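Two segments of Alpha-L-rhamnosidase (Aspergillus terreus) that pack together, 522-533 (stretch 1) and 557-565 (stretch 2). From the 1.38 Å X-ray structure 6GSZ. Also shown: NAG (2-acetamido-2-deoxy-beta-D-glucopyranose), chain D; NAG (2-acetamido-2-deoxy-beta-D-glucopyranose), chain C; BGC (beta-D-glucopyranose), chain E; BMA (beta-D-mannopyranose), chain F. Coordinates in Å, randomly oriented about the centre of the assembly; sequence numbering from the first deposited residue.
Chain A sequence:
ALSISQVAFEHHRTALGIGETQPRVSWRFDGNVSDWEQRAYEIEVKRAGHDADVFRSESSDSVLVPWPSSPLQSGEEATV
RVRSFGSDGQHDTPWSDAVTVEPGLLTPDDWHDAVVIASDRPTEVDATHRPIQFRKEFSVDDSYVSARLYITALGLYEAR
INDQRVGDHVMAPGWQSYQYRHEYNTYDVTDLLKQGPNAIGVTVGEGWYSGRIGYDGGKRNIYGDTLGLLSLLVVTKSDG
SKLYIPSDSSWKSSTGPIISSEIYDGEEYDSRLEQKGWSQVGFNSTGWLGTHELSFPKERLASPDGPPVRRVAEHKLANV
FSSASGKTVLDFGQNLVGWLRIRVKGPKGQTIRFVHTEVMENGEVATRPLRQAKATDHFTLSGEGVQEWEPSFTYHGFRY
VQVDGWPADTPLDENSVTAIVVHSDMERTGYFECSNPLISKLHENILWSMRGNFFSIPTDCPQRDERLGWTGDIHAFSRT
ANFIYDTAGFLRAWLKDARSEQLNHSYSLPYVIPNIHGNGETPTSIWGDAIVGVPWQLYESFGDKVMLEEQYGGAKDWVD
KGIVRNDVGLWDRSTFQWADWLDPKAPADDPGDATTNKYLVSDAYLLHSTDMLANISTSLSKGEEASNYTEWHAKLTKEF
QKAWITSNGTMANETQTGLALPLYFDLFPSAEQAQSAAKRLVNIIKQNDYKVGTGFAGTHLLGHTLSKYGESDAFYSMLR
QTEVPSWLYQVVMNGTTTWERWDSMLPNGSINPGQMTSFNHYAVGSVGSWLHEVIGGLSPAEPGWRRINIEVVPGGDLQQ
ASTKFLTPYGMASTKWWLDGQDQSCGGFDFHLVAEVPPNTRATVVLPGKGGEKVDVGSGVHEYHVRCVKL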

ATOM      1  N   THR A 522       8.667 -23.303   5.065  1.00 14.88           N
ATOM      2  CA  THR A 522      10.001 -23.452   4.502  1.00 14.94           C
ATOM      3  C   THR A 522      10.290 -22.352   3.486  1.00 13.33           C
ATOM      4  O   THR A 522       9.373 -21.761   2.921  1.00 15.02           O
ATOM      5  CB  THR A 522      10.181 -24.865   3.926  1.00 15.20           C
ATOM      6  OG1 THR A 522       9.194 -25.135   2.938  1.00 16.32           O
ATOM      7  CG2 THR A 522      10.114 -25.900   5.031  1.00 16.74           C
ATOM      8  N   PRO A 523      11.579 -22.014   3.249  1.00 14.41           N
ATOM      9  CA  PRO A 523      11.915 -20.874   2.381  1.00 13.41           C
ATOM     10  C   PRO A 523      11.461 -21.084   0.928  1.00 10.75           C
ATOM     11  O   PRO A 523      11.641 -22.166   0.362  1.00 12.43           O
ATOM     12  CB  PRO A 523      13.445 -20.840   2.446  1.00 14.82           C
ATOM     13  CG  PRO A 523      13.798 -21.576   3.733  1.00 17.32           C
ATOM     14  CD  PRO A 523      12.756 -22.645   3.858  1.00 16.12           C
ATOM     15  N   THR A 524      10.909 -20.022   0.311  1.00 10.88           N
ATOM     16  CA  THR A 524      10.427 -20.104  -1.083  1.00 12.09           C
ATOM     17  C   THR A 524      11.003 -18.947  -1.914  1.00 12.58           C
ATOM     18  O   THR A 524      11.206 -17.831  -1.436  1.00 11.45           O
ATOM     19  CB  THR A 524       8.896 -20.079  -1.164  1.00 11.89           C
ATOM     20  OG1 THR A 524       8.348 -18.873  -0.603  1.00 12.43           O
ATOM     21  CG2 THR A 524       8.321 -21.295  -0.483  1.00 12.18           C
ATOM     22  N   SER A 525      11.160 -19.236  -3.205  1.00 10.93           N
ATOM     23  CA  SER A 525      11.523 -18.218  -4.194  1.00 11.00           C
ATOM     24  C   SER A 525      10.322 -17.303  -4.427  1.00 10.65           C
ATOM     25  O   SER A 525       9.182 -17.705  -4.157  1.00 11.06           O
ATOM     26  CB  SER A 525      11.925 -18.859  -5.490  1.00 12.25           C
ATOM     27  OG  SER A 525      10.809 -19.435  -6.130  1.00 12.99           O
ATOM     28  N   ILE A 526      10.593 -16.067  -4.844  1.00 10.92           N
ATOM     29  CA  ILE A 526       9.626 -15.009  -5.230  1.00 10.94           C
ATOM     30  C   ILE A 526       9.000 -14.383  -3.973  1.00 10.56           C
ATOM     31  O   ILE A 526       9.092 -13.196  -3.794  1.00 12.13           O
ATOM     32  CB  ILE A 526       8.570 -15.470  -6.252  1.00 11.23           C
ATOM     33  CG1 ILE A 526       9.218 -16.194  -7.446  1.00 11.97           C
ATOM     34  CG2 ILE A 526       7.734 -14.273  -6.698  1.00 13.22           C
ATOM     35  CD1 ILE A 526       8.224 -16.850  -8.348  1.00 14.84           C
ATOM     36  N   TRP A 527       8.314 -15.217  -3.187  1.00 10.51           N
ATOM     37  CA  TRP A 527       7.759 -14.859  -1.874  1.00 10.71           C
ATOM     38  C   TRP A 527       8.922 -14.503  -0.945  1.00 10.17           C
ATOM     39  O   TRP A 527       9.024 -13.342  -0.560  1.00 10.24           O
ATOM     40  CB  TRP A 527       6.896 -16.030  -1.378  1.00 10.96           C
ATOM     41  CG  TRP A 527       5.511 -16.000  -1.955  1.00 11.09           C
ATOM     42  CD1 TRP A 527       4.368 -15.651  -1.296  1.00 12.68           C
ATOM     43  CD2 TRP A 527       5.089 -16.311  -3.301  1.00 11.96           C
ATOM     44  NE1 TRP A 527       3.295 -15.700  -2.136  1.00 13.74           N
ATOM     45  CE2 TRP A 527       3.707 -16.081  -3.382  1.00 12.69           C
ATOM     46  CE3 TRP A 527       5.745 -16.740  -4.464  1.00 13.13           C
ATOM     47  CZ2 TRP A 527       2.965 -16.278  -4.546  1.00 13.89           C
ATOM     48  CZ3 TRP A 527       5.013 -16.918  -5.622  1.00 14.35           C
ATOM     49  CH2 TRP A 527       3.639 -16.700  -5.669  1.00 13.79           C
ATOM     50  N   GLY A 528       9.866 -15.411  -0.705  1.00 10.27           N
ATOM     51  CA  GLY A 528      10.957 -15.065   0.156  1.00 11.17           C
ATOM     52  C   GLY A 528      11.840 -13.966  -0.434  1.00  9.73           C
ATOM     53  O   GLY A 528      12.414 -13.150   0.292  1.00 10.77           O
ATOM     54  N   ASP A 529      11.959 -13.986  -1.770  1.00 10.02           N
ATOM     55  CA  ASP A 529      12.763 -13.001  -2.484  1.00  9.71           C
ATOM     56  C   ASP A 529      12.222 -11.578  -2.320  1.00  9.99           C
ATOM     57  O   ASP A 529      12.929 -10.638  -2.684  1.00 10.37           O
ATOM     58  CB  ASP A 529      12.923 -13.350  -3.955  1.00 10.24           C
ATOM     59  CG  ASP A 529      13.804 -14.582  -4.163  1.00 10.78           C
ATOM     60  OD1 ASP A 529      14.980 -14.544  -3.678  1.00 11.78           O
ATOM     61  OD2 ASP A 529      13.303 -15.515  -4.834  1.00 11.65           O
ATOM     62  N   ALA A 530      10.996 -11.390  -1.792  1.00  9.81           N
ATOM     63  CA  ALA A 530      10.509 -10.043  -1.545  1.00  8.76           C
ATOM     64  C   ALA A 530      11.447  -9.204  -0.676  1.00  9.10           C
ATOM     65  O   ALA A 530      11.460  -7.953  -0.814  1.00 10.17           O
ATOM     66  CB  ALA A 530       9.142 -10.073  -0.918  1.00 10.60           C
ATOM     67  N   ILE A 531      12.178  -9.873   0.232  1.00  9.48           N
ATOM     68  CA  ILE A 531      13.056  -9.148   1.161  1.00  9.65           C
ATOM     69  C   ILE A 531      14.257  -8.498   0.431  1.00  9.93           C
ATOM     70  O   ILE A 531      14.936  -7.645   1.025  1.00 10.07           O
ATOM     71  CB  ILE A 531      13.490 -10.075   2.320  1.00 11.09           C
ATOM     72  CG1 ILE A 531      14.004  -9.329   3.549  1.00 14.24           C
ATOM     73  CG2 ILE A 531      14.464 -11.148   1.843  1.00 12.42           C
ATOM     74  CD1 ILE A 531      12.976  -8.511   4.211  1.00 14.49           C
ATOM     75  N   VAL A 532      14.497  -8.932  -0.814  1.00  9.42           N
ATOM     76  CA  VAL A 532      15.494  -8.307  -1.718  1.00  9.33           C
ATOM     77  C   VAL A 532      14.777  -7.373  -2.693  1.00 10.21           C
ATOM     78  O   VAL A 532      15.193  -6.242  -2.913  1.00 10.87           O
ATOM     79  CB  VAL A 532      16.309  -9.372  -2.489  1.00 10.04           C
ATOM     80  CG1 VAL A 532      17.395  -8.709  -3.352  1.00 10.49           C
ATOM     81  CG2 VAL A 532      16.961 -10.382  -1.561  1.00 11.95           C
ATOM     82  N   GLY A 533      13.778  -7.925  -3.366  1.00  9.94           N
ATOM     83  CA  GLY A 533      13.138  -7.252  -4.508  1.00 10.79           C
ATOM     84  C   GLY A 533      12.392  -5.978  -4.135  1.00 10.80           C
ATOM     85  O   GLY A 533      12.343  -4.991  -4.880  1.00 12.22           O
ATOM     86  N   ASP A 557      20.958 -11.447   4.417  1.00 11.36           N
ATOM     87  CA  ASP A 557      20.778 -12.652   5.221  1.00 12.17           C
ATOM     88  C   ASP A 557      19.906 -13.667   4.473  1.00 11.03           C
ATOM     89  O   ASP A 557      20.123 -14.872   4.613  1.00 12.12           O
ATOM     90  CB  ASP A 557      20.138 -12.342   6.570  1.00 12.12           C
ATOM     91  CG  ASP A 557      21.074 -11.740   7.601  1.00 13.74           C
ATOM     92  OD1 ASP A 557      22.314 -11.784   7.396  1.00 18.00           O
ATOM     93  OD2 ASP A 557      20.563 -11.227   8.640  1.00 14.89           O
ATOM     94  N   TRP A 558      18.940 -13.199   3.674  1.00 11.33           N
ATOM     95  CA  TRP A 558      18.131 -14.093   2.882  1.00 10.74           C
ATOM     96  C   TRP A 558      19.000 -14.912   1.911  1.00 11.56           C
ATOM     97  O   TRP A 558      18.884 -16.146   1.821  1.00 12.18           O
ATOM     98  CB  TRP A 558      17.058 -13.318   2.141  1.00 11.11           C
ATOM     99  CG  TRP A 558      16.342 -14.082   1.083  1.00 10.05           C
ATOM    100  CD1 TRP A 558      16.398 -13.852  -0.250  1.00 11.43           C
ATOM    101  CD2 TRP A 558      15.466 -15.210   1.237  1.00 11.37           C
ATOM    102  NE1 TRP A 558      15.625 -14.734  -0.947  1.00 10.66           N
ATOM    103  CE2 TRP A 558      15.019 -15.582  -0.048  1.00 10.92           C
ATOM    104  CE3 TRP A 558      14.977 -15.943   2.334  1.00 12.12           C
ATOM    105  CZ2 TRP A 558      14.162 -16.649  -0.289  1.00 11.65           C
ATOM    106  CZ3 TRP A 558      14.138 -17.004   2.087  1.00 13.08           C
ATOM    107  CH2 TRP A 558      13.688 -17.328   0.808  1.00 12.86           C
ATOM    108  N   VAL A 559      19.842 -14.205   1.138  1.00 12.17           N
ATOM    109  CA  VAL A 559      20.670 -14.898   0.167  1.00 11.40           C
ATOM    110  C   VAL A 559      21.674 -15.798   0.906  1.00 11.28           C
ATOM    111  O   VAL A 559      21.907 -16.944   0.500  1.00 13.39           O
ATOM    112  CB  VAL A 559      21.349 -13.906  -0.766  1.00 11.99           C
ATOM    113  CG1 VAL A 559      22.353 -14.551  -1.692  1.00 12.97           C
ATOM    114  CG2 VAL A 559      20.287 -13.187  -1.572  1.00 12.48           C
ATOM    115  N   ASP A 560      22.293 -15.277   1.968  1.00 12.29           N
ATOM    116  CA  ASP A 560      23.371 -15.986   2.608  1.00 12.73           C
ATOM    117  C   ASP A 560      22.883 -17.225   3.388  1.00 13.41           C
ATOM    118  O   ASP A 560      23.621 -18.232   3.464  1.00 14.04           O
ATOM    119  CB  ASP A 560      24.125 -15.086   3.565  1.00 13.06           C
ATOM    120  CG  ASP A 560      24.947 -13.998   2.891  1.00 13.26           C
ATOM    121  OD1 ASP A 560      25.149 -14.079   1.620  1.00 14.04           O
ATOM    122  OD2 ASP A 560      25.424 -13.117   3.657  1.00 15.31           O
ATOM    123  N   LYS A 561      21.738 -17.104   4.072  1.00 13.65           N
ATOM    124  CA  LYS A 561      21.359 -18.076   5.101  1.00 14.89           C
ATOM    125  C   LYS A 561      19.904 -18.566   4.994  1.00 15.10           C
ATOM    126  O   LYS A 561      19.525 -19.550   5.654  1.00 19.53           O
ATOM    127  CB  LYS A 561      21.588 -17.450   6.481  1.00 16.85           C
ATOM    128  CG  LYS A 561      23.034 -17.096   6.782  1.00 18.09           C
ATOM    129  CD  LYS A 561      23.260 -16.508   8.165  1.00 22.92           C
ATOM    130  CE  LYS A 561      24.662 -16.006   8.393  1.00 28.67           C
ATOM    131  NZ  LYS A 561      24.779 -15.408   9.751  1.00 34.87           N
ATOM    132  N   GLY A 562      19.055 -17.814   4.284  1.00 12.13           N
ATOM    133  CA  GLY A 562      17.645 -18.155   4.153  1.00 13.94           C
ATOM    134  C   GLY A 562      17.357 -19.187   3.067  1.00 13.45           C
ATOM    135  O   GLY A 562      16.711 -20.191   3.302  1.00 15.67           O
ATOM    136  N   ILE A 563      17.856 -18.929   1.854  1.00 13.40           N
ATOM    137  CA  ILE A 563      17.676 -19.852   0.749  1.00 13.17           C
ATOM    138  C   ILE A 563      18.323 -21.199   1.098  1.00 14.20           C
ATOM    139  O   ILE A 563      19.412 -21.238   1.668  1.00 15.10           O
ATOM    140  CB  ILE A 563      18.271 -19.250  -0.534  1.00 13.92           C
ATOM    141  CG1 ILE A 563      17.481 -17.987  -0.943  1.00 14.76           C
ATOM    142  CG2 ILE A 563      18.301 -20.270  -1.657  1.00 14.99           C
ATOM    143  CD1 ILE A 563      18.023 -17.270  -2.144  1.00 16.25           C
ATOM    144  N   VAL A 564      17.607 -22.296   0.782  1.00 14.71           N
ATOM    145  CA  VAL A 564      18.063 -23.655   1.026  1.00 15.62           C
ATOM    146  C   VAL A 564      18.609 -24.193  -0.305  1.00 15.77           C
ATOM    147  O   VAL A 564      17.896 -24.275  -1.273  1.00 15.83           O
ATOM    148  CB  VAL A 564      16.912 -24.547   1.558  1.00 20.24           C
ATOM    149  CG1 VAL A 564      17.332 -25.990   1.774  1.00 22.73           C
ATOM    150  CG2 VAL A 564      16.368 -23.991   2.829  1.00 26.19           C
ATOM    151  N   ARG A 565      19.874 -24.612  -0.309  1.00 14.88           N
ATOM    152  CA  ARG A 565      20.584 -24.863  -1.544  1.00 13.96           C
ATOM    153  C   ARG A 565      20.971 -26.345  -1.701  1.00 15.53           C
ATOM    154  O   ARG A 565      21.158 -27.077  -0.721  1.00 16.66           O
ATOM    155  CB  ARG A 565      21.854 -24.046  -1.645  1.00 15.18           C
ATOM    156  CG  ARG A 565      21.565 -22.548  -1.679  1.00 14.92           C
ATOM    157  CD  ARG A 565      22.789 -21.713  -1.680  1.00 15.73           C
ATOM    158  NE  ARG A 565      22.490 -20.312  -1.505  1.00 13.50           N
ATOM    159  CZ  ARG A 565      22.689 -19.352  -2.409  1.00 14.06           C
ATOM    160  NH1 ARG A 565      23.056 -19.647  -3.652  1.00 13.45           N
ATOM    161  NH2 ARG A 565      22.519 -18.094  -2.051  1.00 13.62           N
TER
HETATM  162  C1  NAG D   1      29.265 -14.320  -0.352  1.00 17.06           C
HETATM  163  C2  NAG D   1      29.271 -13.823   1.131  1.00 16.05           C
HETATM  164  C3  NAG D   1      29.162 -15.019   2.077  1.00 16.06           C
HETATM  165  C4  NAG D   1      27.975 -15.910   1.664  1.00 16.10           C
HETATM  166  C5  NAG D   1      27.929 -16.194   0.183  1.00 14.34           C
HETATM  167  C6  NAG D   1      26.627 -16.859  -0.267  1.00 15.03           C
HETATM  168  C7  NAG D   1      30.423 -11.725   1.443  1.00 20.34           C
HETATM  169  C8  NAG D   1      31.689 -11.006   1.767  1.00 23.27           C
HETATM  170  N2  NAG D   1      30.442 -13.053   1.468  1.00 18.79           N
HETATM  171  O3  NAG D   1      29.023 -14.558   3.426  1.00 18.42           O
HETATM  172  O4  NAG D   1      28.075 -17.214   2.271  1.00 16.07           O
HETATM  173  O5  NAG D   1      28.095 -14.994  -0.621  1.00 15.25           O
HETATM  174  O6  NAG D   1      25.538 -15.913  -0.349  1.00 14.69           O
HETATM  175  O7  NAG D   1      29.408 -11.081   1.096  1.00 18.75           O
HETATM  176  C1  NAG C   2      27.429 -17.389   3.511  1.00 15.93           C
HETATM  177  C2  NAG C   2      27.143 -18.859   3.675  1.00 17.06           C
HETATM  178  C3  NAG C   2      26.606 -19.134   5.074  1.00 18.59           C
HETATM  179  C4  NAG C   2      27.525 -18.527   6.127  1.00 19.89           C
HETATM  180  C5  NAG C   2      27.770 -17.048   5.852  1.00 19.07           C
HETATM  181  C6  NAG C   2      28.799 -16.465   6.812  1.00 25.50           C
HETATM  182  C7  NAG C   2      26.485 -20.017   1.621  1.00 17.07           C
HETATM  183  C8  NAG C   2      25.337 -20.328   0.713  1.00 16.87           C
HETATM  184  N2  NAG C   2      26.189 -19.283   2.696  1.00 16.14           N
HETATM  185  O3  NAG C   2      26.486 -20.548   5.283  1.00 22.64           O
HETATM  186  O4  NAG C   2      26.882 -18.631   7.380  1.00 25.06           O
HETATM  187  O5  NAG C   2      28.293 -16.924   4.533  1.00 17.96           O
HETATM  188  O6  NAG C   2      29.024 -15.089   6.429  1.00 30.59           O
HETATM  189  O7  NAG C   2      27.634 -20.379   1.351  1.00 18.79           O
HETATM  190  C2  BGC E 968      -1.846 -14.874  -2.431  0.70 21.40           C
HETATM  191  C3  BGC E 968      -0.742 -15.770  -2.918  0.70 25.42           C
HETATM  192  C4  BGC E 968      -0.529 -17.072  -2.180  0.70 26.12           C
HETATM  193  C5  BGC E 968      -1.850 -17.667  -2.094  0.70 22.33           C
HETATM  194  C6  BGC E 968      -1.636 -18.998  -1.401  0.70 25.89           C
HETATM  195  C1  BGC E 968      -3.114 -15.687  -2.228  0.70 26.18           C
HETATM  196  O1  BGC E 968      -4.166 -14.801  -1.900  0.70 14.80           O
HETATM  197  O2  BGC E 968      -2.303 -14.046  -3.474  0.70 29.23           O
HETATM  198  O3  BGC E 968       0.400 -15.136  -2.686  0.70 14.73           O
HETATM  199  O4  BGC E 968       0.433 -18.000  -2.734  0.70 25.27           O
HETATM  200  O5  BGC E 968      -2.871 -16.850  -1.435  0.70 37.28           O
HETATM  201  O6  BGC E 968      -2.919 -19.580  -1.149  0.70 26.27           O
HETATM  202  C1  BMA F   3      27.593 -19.371   8.381  1.00 26.68           C
HETATM  203  C2  BMA F   3      27.176 -18.934   9.778  1.00 30.22           C
HETATM  204  C3  BMA F   3      27.886 -19.829  10.813  1.00 33.35           C
HETATM  205  C4  BMA F   3      27.602 -21.300  10.518  1.00 36.75           C
HETATM  206  C5  BMA F   3      27.843 -21.677   9.062  1.00 36.46           C
HETATM  207  C6  BMA F   3      27.214 -23.028   8.742  1.00 40.88           C
HETATM  208  O2  BMA F   3      25.772 -19.084   9.855  1.00 32.77           O
HETATM  209  O3  BMA F   3      27.399 -19.567  12.127  1.00 37.96           O
HETATM  210  O4  BMA F   3      28.468 -22.080  11.332  1.00 41.56           O
HETATM  211  O5  BMA F   3      27.277 -20.711   8.166  1.00 29.64           O
HETATM  212  O6  BMA F   3      27.531 -23.312   7.380  1.00 49.06           O

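The contact centres on Trp558, which gives up 139 Å² to the other segment out of 372 Å² buried in total, both sides summed.

One hydrogen bond crosses between the segments. Trp558 NE1 donates to Asp529 OD1 over 2.8 Å with an N-H...acceptor angle of 166°, and the oxygen lies at the edge of the indole, near its plane, where the N-H bond points. The CA-to-CB bond of Asp529 points away from the partner segment, but with chi1 at -69° (m) the carboxylate comes back within reach. Its other oxygen serves its own loop: Ile526 N donates to Asp529 OD2 at 2.8 Å and 173°. One carboxylate thus ties the indole to the loop that packs against it.

The ring face is met by backbone. Gly528 CA stands 3.9 Å from the centroid of the six-membered ring of Trp558, 27° off the ring normal, which fits a CH-pi contact. The approach depends on the absence of a side chain, since an ideal CB on Gly528 would fall 2.2 Å from Trp558 CH2. On the helix side, an ideal CB on Gly562 would lie 2.6 Å from Trp558 CE3, so both glycines leave room for the same ring.

Apolar contacts complete the packing. Ile531 CG2 approaches Trp558 CB at 3.4 Å, and Val532 CG2 lies 3.8 Å from Trp558 CD1. Farther along the indole, Pro523 CB is 3.9 Å from Trp558 CH2. The proline also reaches past the helix end, where Pro523 CG sits 3.6 Å from Val564 CG2 and 3.3 Å from the carbonyl Gly562 O.

Thr524 O lies 3.4 Å from Trp558 CZ2, a contact without a hydrogen bond; this carbonyl instead accepts from Gly528 N at 2.9 Å, helping to hold the loop beside the indole.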